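Local structure of F5/8 type C domain protein (7JRM) at residues I152-F166 and L174-P186. The protein probably binds carbohydrate through a calcium-containing CBM51 module, as part of a large bacterial O-glycopeptidase that recognises and cuts mucins. Residues are numbered along the deposited sequence; the frame is centred on the assembly and turned at random.
Sequences IDRHVADKKVSSVKF and LKAETDVMRIDTP. With CA (calcium ion), chain B.
Val-164 and Phe-166 pair with Met-181 and Thr-178 in the antiparallel beta hairpin of strands 163-170 and 173-182, the second an outermost strand of a five-stranded sheet in the NPCBM/NEW2 domain; the loop before the first strand packs on Ile-183. Val-164 and Met-181 form a hydrogen-bonded pair: Val-164 N gives to Met-181 O at 3.0 Å, and Met-181 N returns a nearly straight bond (165° at the hydrogen) to Val-164 O. Further along, the regular ladder gives way to a side chain. Thr-178 N still donates to Phe-166 O, but Phe-166 N finds Thr-178 OG1 at 3.3 Å. With chi1 at 70°, that hydroxyl sits between its own backbone N and carbonyl carbon, where it also donates to Asp-179 O, so it bridges both arms. The same oxygen lies at the edge of the Phe-166 ring, in its plane. Met-181 brings SD obliquely to the ring, 3.8 Å from Phe-166 CE1, a Met-aromatic contact; Trp-218 meets this ring edge-to-face. The hairpin edges one sheet of what is probably the beta-sandwich of this carbohydrate-binding family, with a calcium ion beside it. Ser-163 O binds the ion at 2.4 Å and its OG more distantly at 2.9 Å; Val-206, Asp-208, Gly-210, Asp-214 and a water complete the site. Arg-182 passes NH1 within 3.6 Å of Ser-163 CB, and its NH2 forms a salt bridge with the Asp-208 carboxylate, whose backbone O binds the calcium. Beyond the strands, Ile-183 fills the curve of 156-162: CD1 presses on Val-156 O and Lys-160 N, while CG1 rests against Ser-162 CB at 3.6 Å. One water joins Ile-183 N to Lys-160 O and Ser-162 O; another joins Ile-152 N to Arg-182 O and Thr-185 O.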
loop_
_atom_site.group_PDB
_atom_site.type_symbol
_atom_site.label_atom_id
_atom_site.label_comp_id
_atom_site.label_asym_id
_atom_site.label_seq_id
_atom_site.Cartn_x
_atom_site.Cartn_y
_atom_site.Cartn_z
ATOM N N ILE A 152 -40.317 -4.206 -14.515
ATOM C CA ILE A 152 -41.543 -3.433 -14.363
ATOM C C ILE A 152 -41.454 -2.618 -13.080
ATOM O O ILE A 152 -41.126 -3.154 -12.013
ATOM C CB ILE A 152 -42.770 -4.359 -14.351
ATOM C CG1 ILE A 152 -42.930 -5.059 -15.704
ATOM C CG2 ILE A 152 -44.029 -3.581 -13.998
ATOM C CD1 ILE A 152 -43.610 -4.214 -16.756
ATOM N N ASP A 153 -41.734 -1.320 -13.180
ATOM C CA ASP A 153 -41.694 -0.458 -12.006
ATOM C C ASP A 153 -42.738 -0.901 -10.988
ATOM O O ASP A 153 -43.834 -1.339 -11.346
ATOM C CB ASP A 153 -41.926 1.000 -12.407
ATOM C CG ASP A 153 -41.736 1.962 -11.250
ATOM O OD1 ASP A 153 -40.583 2.164 -10.819
ATOM O OD2 ASP A 153 -42.743 2.521 -10.769
ATOM N N ARG A 154 -42.387 -0.785 -9.706
ATOM C CA ARG A 154 -43.236 -1.296 -8.637
ATOM C C ARG A 154 -44.486 -0.457 -8.407
ATOM O O ARG A 154 -45.362 -0.885 -7.648
ATOM C CB ARG A 154 -42.436 -1.394 -7.336
ATOM C CG ARG A 154 -41.363 -2.474 -7.346
ATOM C CD ARG A 154 -41.883 -3.766 -7.959
ATOM N NE ARG A 154 -42.882 -4.414 -7.115
ATOM C CZ ARG A 154 -43.421 -5.602 -7.374
ATOM N NH1 ARG A 154 -44.324 -6.118 -6.552
ATOM N NH2 ARG A 154 -43.056 -6.274 -8.457
ATOM N N HIS A 155 -44.596 0.717 -9.035
ATOM C CA HIS A 155 -45.781 1.547 -8.854
ATOM C C HIS A 155 -47.036 0.896 -9.424
ATOM O O HIS A 155 -48.145 1.233 -8.992
ATOM C CB HIS A 155 -45.562 2.920 -9.495
ATOM C CG HIS A 155 -46.771 3.802 -9.477
ATOM N ND1 HIS A 155 -47.110 4.580 -8.391
ATOM C CD2 HIS A 155 -47.720 4.032 -10.415
ATOM C CE1 HIS A 155 -48.218 5.248 -8.658
ATOM N NE2 HIS A 155 -48.608 4.934 -9.881
ATOM N N VAL A 156 -46.890 -0.031 -10.368
ATOM C CA VAL A 156 -48.035 -0.687 -10.989
ATOM C C VAL A 156 -48.130 -2.128 -10.506
ATOM O O VAL A 156 -48.588 -3.012 -11.239
ATOM C CB VAL A 156 -47.945 -0.624 -12.525
ATOM C CG1 VAL A 156 -48.103 0.810 -13.006
ATOM C CG2 VAL A 156 -46.626 -1.209 -13.005
ATOM N N ALA A 157 -47.709 -2.373 -9.263
ATOM C CA ALA A 157 -47.743 -3.720 -8.702
ATOM C C ALA A 157 -49.157 -4.260 -8.529
ATOM O O ALA A 157 -49.314 -5.464 -8.301
ATOM C CB ALA A 157 -47.016 -3.746 -7.356
ATOM N N ASP A 158 -50.180 -3.411 -8.631
ATOM C CA ASP A 158 -51.567 -3.829 -8.477
ATOM C C ASP A 158 -52.337 -3.811 -9.793
ATOM O O ASP A 158 -53.562 -3.973 -9.784
ATOM C CB ASP A 158 -52.272 -2.942 -7.448
ATOM C CG ASP A 158 -52.064 -1.458 -7.710
ATOM O OD1 ASP A 158 -52.269 -0.656 -6.775
ATOM O OD2 ASP A 158 -51.694 -1.091 -8.845
ATOM N N LYS A 159 -51.653 -3.626 -10.920
ATOM C CA LYS A 159 -52.310 -3.429 -12.205
ATOM C C LYS A 159 -52.482 -4.716 -13.005
ATOM O O LYS A 159 -53.085 -4.677 -14.084
ATOM C CB LYS A 159 -51.532 -2.405 -13.036
ATOM C CG LYS A 159 -51.575 -0.996 -12.465
ATOM C CD LYS A 159 -52.994 -0.579 -12.114
ATOM C CE LYS A 159 -53.042 0.861 -11.628
ATOM N NZ LYS A 159 -54.437 1.377 -11.567
ATOM N N LYS A 160 -51.952 -5.840 -12.515
ATOM C CA LYS A 160 -52.168 -7.166 -13.094
ATOM C C LYS A 160 -51.560 -7.339 -14.484
ATOM O O LYS A 160 -50.794 -8.280 -14.715
ATOM C CB LYS A 160 -53.666 -7.487 -13.153
ATOM C CG LYS A 160 -54.340 -7.617 -11.798
ATOM C CD LYS A 160 -55.821 -7.922 -11.955
ATOM C CE LYS A 160 -56.514 -8.048 -10.608
ATOM N NZ LYS A 160 -56.290 -6.853 -9.749
ATOM N N VAL A 161 -51.897 -6.445 -15.422
ATOM C CA VAL A 161 -51.637 -6.693 -16.837
ATOM C C VAL A 161 -50.300 -6.141 -17.319
ATOM O O VAL A 161 -50.007 -6.232 -18.520
ATOM C CB VAL A 161 -52.764 -6.102 -17.708
ATOM C CG1 VAL A 161 -54.100 -6.726 -17.341
ATOM C CG2 VAL A 161 -52.812 -4.588 -17.554
ATOM N N SER A 162 -49.483 -5.576 -16.434
ATOM C CA SER A 162 -48.223 -4.979 -16.862
ATOM C C SER A 162 -47.303 -6.030 -17.477
ATOM O O SER A 162 -47.101 -7.106 -16.906
ATOM C CB SER A 162 -47.534 -4.301 -15.677
ATOM O OG SER A 162 -48.166 -3.074 -15.356
ATOM N N SER A 163 -46.750 -5.712 -18.650
ATOM C CA SER A 163 -45.869 -6.624 -19.375
ATOM C C SER A 163 -45.099 -5.892 -20.467
ATOM O O SER A 163 -45.702 -5.213 -21.303
ATOM C CB SER A 163 -46.672 -7.775 -19.987
ATOM O OG SER A 163 -47.674 -7.285 -20.860
ATOM N N VAL A 164 -43.772 -6.022 -20.476
ATOM C CA VAL A 164 -42.917 -5.365 -21.456
ATOM C C VAL A 164 -41.816 -6.328 -21.886
ATOM O O VAL A 164 -41.679 -7.433 -21.355
ATOM C CB VAL A 164 -42.297 -4.058 -20.916
ATOM C CG1 VAL A 164 -43.370 -3.023 -20.637
ATOM C CG2 VAL A 164 -41.476 -4.337 -19.671
ATOM N N LYS A 165 -41.030 -5.893 -22.866
ATOM C CA LYS A 165 -39.811 -6.580 -23.265
ATOM C C LYS A 165 -38.749 -5.532 -23.548
ATOM O O LYS A 165 -38.991 -4.592 -24.311
ATOM C CB LYS A 165 -40.030 -7.462 -24.499
ATOM C CG LYS A 165 -38.810 -8.285 -24.885
ATOM C CD LYS A 165 -38.946 -8.877 -26.278
ATOM C CE LYS A 165 -40.304 -9.528 -26.476
ATOM N NZ LYS A 165 -40.855 -9.246 -27.830
ATOM N N PHE A 166 -37.584 -5.687 -22.929
ATOM C CA PHE A 166 -36.492 -4.744 -23.108
ATOM C C PHE A 166 -35.569 -5.220 -24.219
ATOM O O PHE A 166 -35.225 -6.402 -24.293
ATOM C CB PHE A 166 -35.703 -4.574 -21.810
ATOM C CG PHE A 166 -36.509 -3.997 -20.683
ATOM C CD1 PHE A 166 -37.293 -4.814 -19.888
ATOM C CD2 PHE A 166 -36.483 -2.638 -20.419
ATOM C CE1 PHE A 166 -38.034 -4.289 -18.850
ATOM C CE2 PHE A 166 -37.223 -2.108 -19.381
ATOM C CZ PHE A 166 -38.000 -2.935 -18.597
ATOM N N LEU A 174 -29.763 -5.228 -33.177
ATOM C CA LEU A 174 -30.203 -5.795 -31.909
ATOM C C LEU A 174 -29.096 -6.662 -31.322
ATOM O O LEU A 174 -28.624 -7.602 -31.970
ATOM C CB LEU A 174 -31.478 -6.612 -32.105
ATOM C CG LEU A 174 -32.028 -7.279 -30.842
ATOM C CD1 LEU A 174 -32.637 -6.239 -29.914
ATOM C CD2 LEU A 174 -33.043 -8.356 -31.193
ATOM N N LYS A 175 -28.684 -6.347 -30.097
ATOM C CA LYS A 175 -27.598 -7.058 -29.437
ATOM C C LYS A 175 -28.035 -7.850 -28.217
ATOM O O LYS A 175 -27.420 -8.874 -27.912
ATOM C CB LYS A 175 -26.496 -6.076 -29.020
ATOM C CG LYS A 175 -25.770 -5.438 -30.190
ATOM C CD LYS A 175 -25.144 -6.489 -31.090
ATOM C CE LYS A 175 -24.255 -5.852 -32.144
ATOM N NZ LYS A 175 -23.503 -6.873 -32.923
ATOM N N ALA A 176 -29.075 -7.410 -27.514
ATOM C CA ALA A 176 -29.550 -8.119 -26.337
ATOM C C ALA A 176 -31.026 -7.821 -26.135
ATOM O O ALA A 176 -31.541 -6.792 -26.580
ATOM C CB ALA A 176 -28.749 -7.737 -25.086
ATOM N N GLU A 177 -31.703 -8.741 -25.452
ATOM C CA GLU A 177 -33.117 -8.579 -25.144
ATOM C C GLU A 177 -33.487 -9.542 -24.028
ATOM O O GLU A 177 -32.811 -10.548 -23.798
ATOM C CB GLU A 177 -33.995 -8.818 -26.377
ATOM C CG GLU A 177 -34.144 -10.279 -26.763
ATOM C CD GLU A 177 -34.971 -10.466 -28.020
ATOM O OE1 GLU A 177 -35.650 -9.504 -28.435
ATOM O OE2 GLU A 177 -34.939 -11.575 -28.594
ATOM N N THR A 178 -34.572 -9.214 -23.334
ATOM C CA THR A 178 -35.115 -10.058 -22.285
ATOM C C THR A 178 -36.337 -10.806 -22.808
ATOM O O THR A 178 -36.789 -10.602 -23.937
ATOM C CB THR A 178 -35.481 -9.227 -21.052
ATOM O OG1 THR A 178 -36.624 -8.413 -21.344
ATOM C CG2 THR A 178 -34.321 -8.335 -20.642
ATOM N N ASP A 179 -36.874 -11.690 -21.974
ATOM C CA ASP A 179 -38.174 -12.278 -22.247
ATOM C C ASP A 179 -39.265 -11.261 -21.917
ATOM O O ASP A 179 -38.994 -10.109 -21.569
ATOM C CB ASP A 179 -38.362 -13.565 -21.444
ATOM C CG ASP A 179 -37.173 -14.499 -21.548
ATOM O OD1 ASP A 179 -36.602 -14.620 -22.652
ATOM O OD2 ASP A 179 -36.811 -15.112 -20.522
ATOM N N VAL A 180 -40.520 -11.687 -22.027
ATOM C CA VAL A 180 -41.624 -10.839 -21.595
ATOM C C VAL A 180 -41.599 -10.752 -20.076
ATOM O O VAL A 180 -41.730 -11.765 -19.378
ATOM C CB VAL A 180 -42.968 -11.376 -22.105
ATOM C CG1 VAL A 180 -44.116 -10.762 -21.319
ATOM C CG2 VAL A 180 -43.119 -11.087 -23.590
ATOM N N MET A 181 -41.414 -9.543 -19.555
ATOM C CA MET A 181 -41.301 -9.319 -18.121
ATOM C C MET A 181 -42.634 -8.823 -17.579
ATOM O O MET A 181 -43.228 -7.894 -18.134
ATOM C CB MET A 181 -40.193 -8.311 -17.814
ATOM C CG MET A 181 -38.799 -8.916 -17.833
ATOM S SD MET A 181 -37.524 -7.767 -17.294
ATOM C CE MET A 181 -37.501 -8.109 -15.536
ATOM N N ARG A 182 -43.098 -9.446 -16.502
ATOM C CA ARG A 182 -44.368 -9.118 -15.882
ATOM C C ARG A 182 -44.124 -8.492 -14.508
ATOM O O ARG A 182 -42.985 -8.208 -14.125
ATOM C CB ARG A 182 -45.244 -10.369 -15.807
ATOM C CG ARG A 182 -45.186 -11.213 -17.072
ATOM C CD ARG A 182 -46.316 -12.223 -17.138
ATOM N NE ARG A 182 -46.512 -12.723 -18.496
ATOM C CZ ARG A 182 -47.291 -12.142 -19.402
ATOM N NH1 ARG A 182 -47.957 -11.035 -19.096
ATOM N NH2 ARG A 182 -47.407 -12.665 -20.615
ATOM N N ILE A 183 -45.211 -8.279 -13.762
ATOM C CA ILE A 183 -45.113 -7.593 -12.475
ATOM C C ILE A 183 -44.235 -8.382 -11.511
ATOM O O ILE A 183 -43.365 -7.820 -10.835
ATOM C CB ILE A 183 -46.517 -7.349 -11.892
ATOM C CG1 ILE A 183 -47.241 -6.267 -12.692
ATOM C CG2 ILE A 183 -46.431 -6.961 -10.423
ATOM C CD1 ILE A 183 -48.703 -6.136 -12.350
ATOM N N ASP A 184 -44.441 -9.695 -11.439
ATOM C CA ASP A 184 -43.711 -10.537 -10.502
ATOM C C ASP A 184 -42.423 -11.109 -11.087
ATOM O O ASP A 184 -41.836 -12.015 -10.488
ATOM C CB ASP A 184 -44.611 -11.672 -10.003
ATOM C CG ASP A 184 -45.127 -12.551 -11.126
ATOM O OD1 ASP A 184 -45.089 -12.117 -12.296
ATOM O OD2 ASP A 184 -45.575 -13.680 -10.835
ATOM N N THR A 185 -41.969 -10.602 -12.228
ATOM C CA THR A 185 -40.700 -11.048 -12.793
ATOM C C THR A 185 -39.552 -10.301 -12.125
ATOM O O THR A 185 -39.500 -9.068 -12.207
ATOM C CB THR A 185 -40.666 -10.817 -14.300
ATOM O OG1 THR A 185 -41.818 -11.414 -14.907
ATOM C CG2 THR A 185 -39.405 -11.427 -14.903
ATOM N N PRO A 186 -38.628 -10.993 -11.454
ATOM C CA PRO A 186 -37.495 -10.296 -10.834
ATOM C C PRO A 186 -36.658 -9.564 -11.871
ATOM O O PRO A 186 -36.621 -9.934 -13.046
ATOM C CB PRO A 186 -36.701 -11.428 -10.170
ATOM C CG PRO A 186 -37.690 -12.533 -9.986
ATOM C CD PRO A 186 -38.629 -12.434 -11.151
HETATM CA CA CA B . -47.889 -4.701 -22.066
HETATM O O HOH W 1 -40.584 -7.003 -13.914
HETATM O O HOH W 2 -47.859 -8.556 -14.990
HETATM O O HOH W 3 -49.819 -4.277 -20.686
#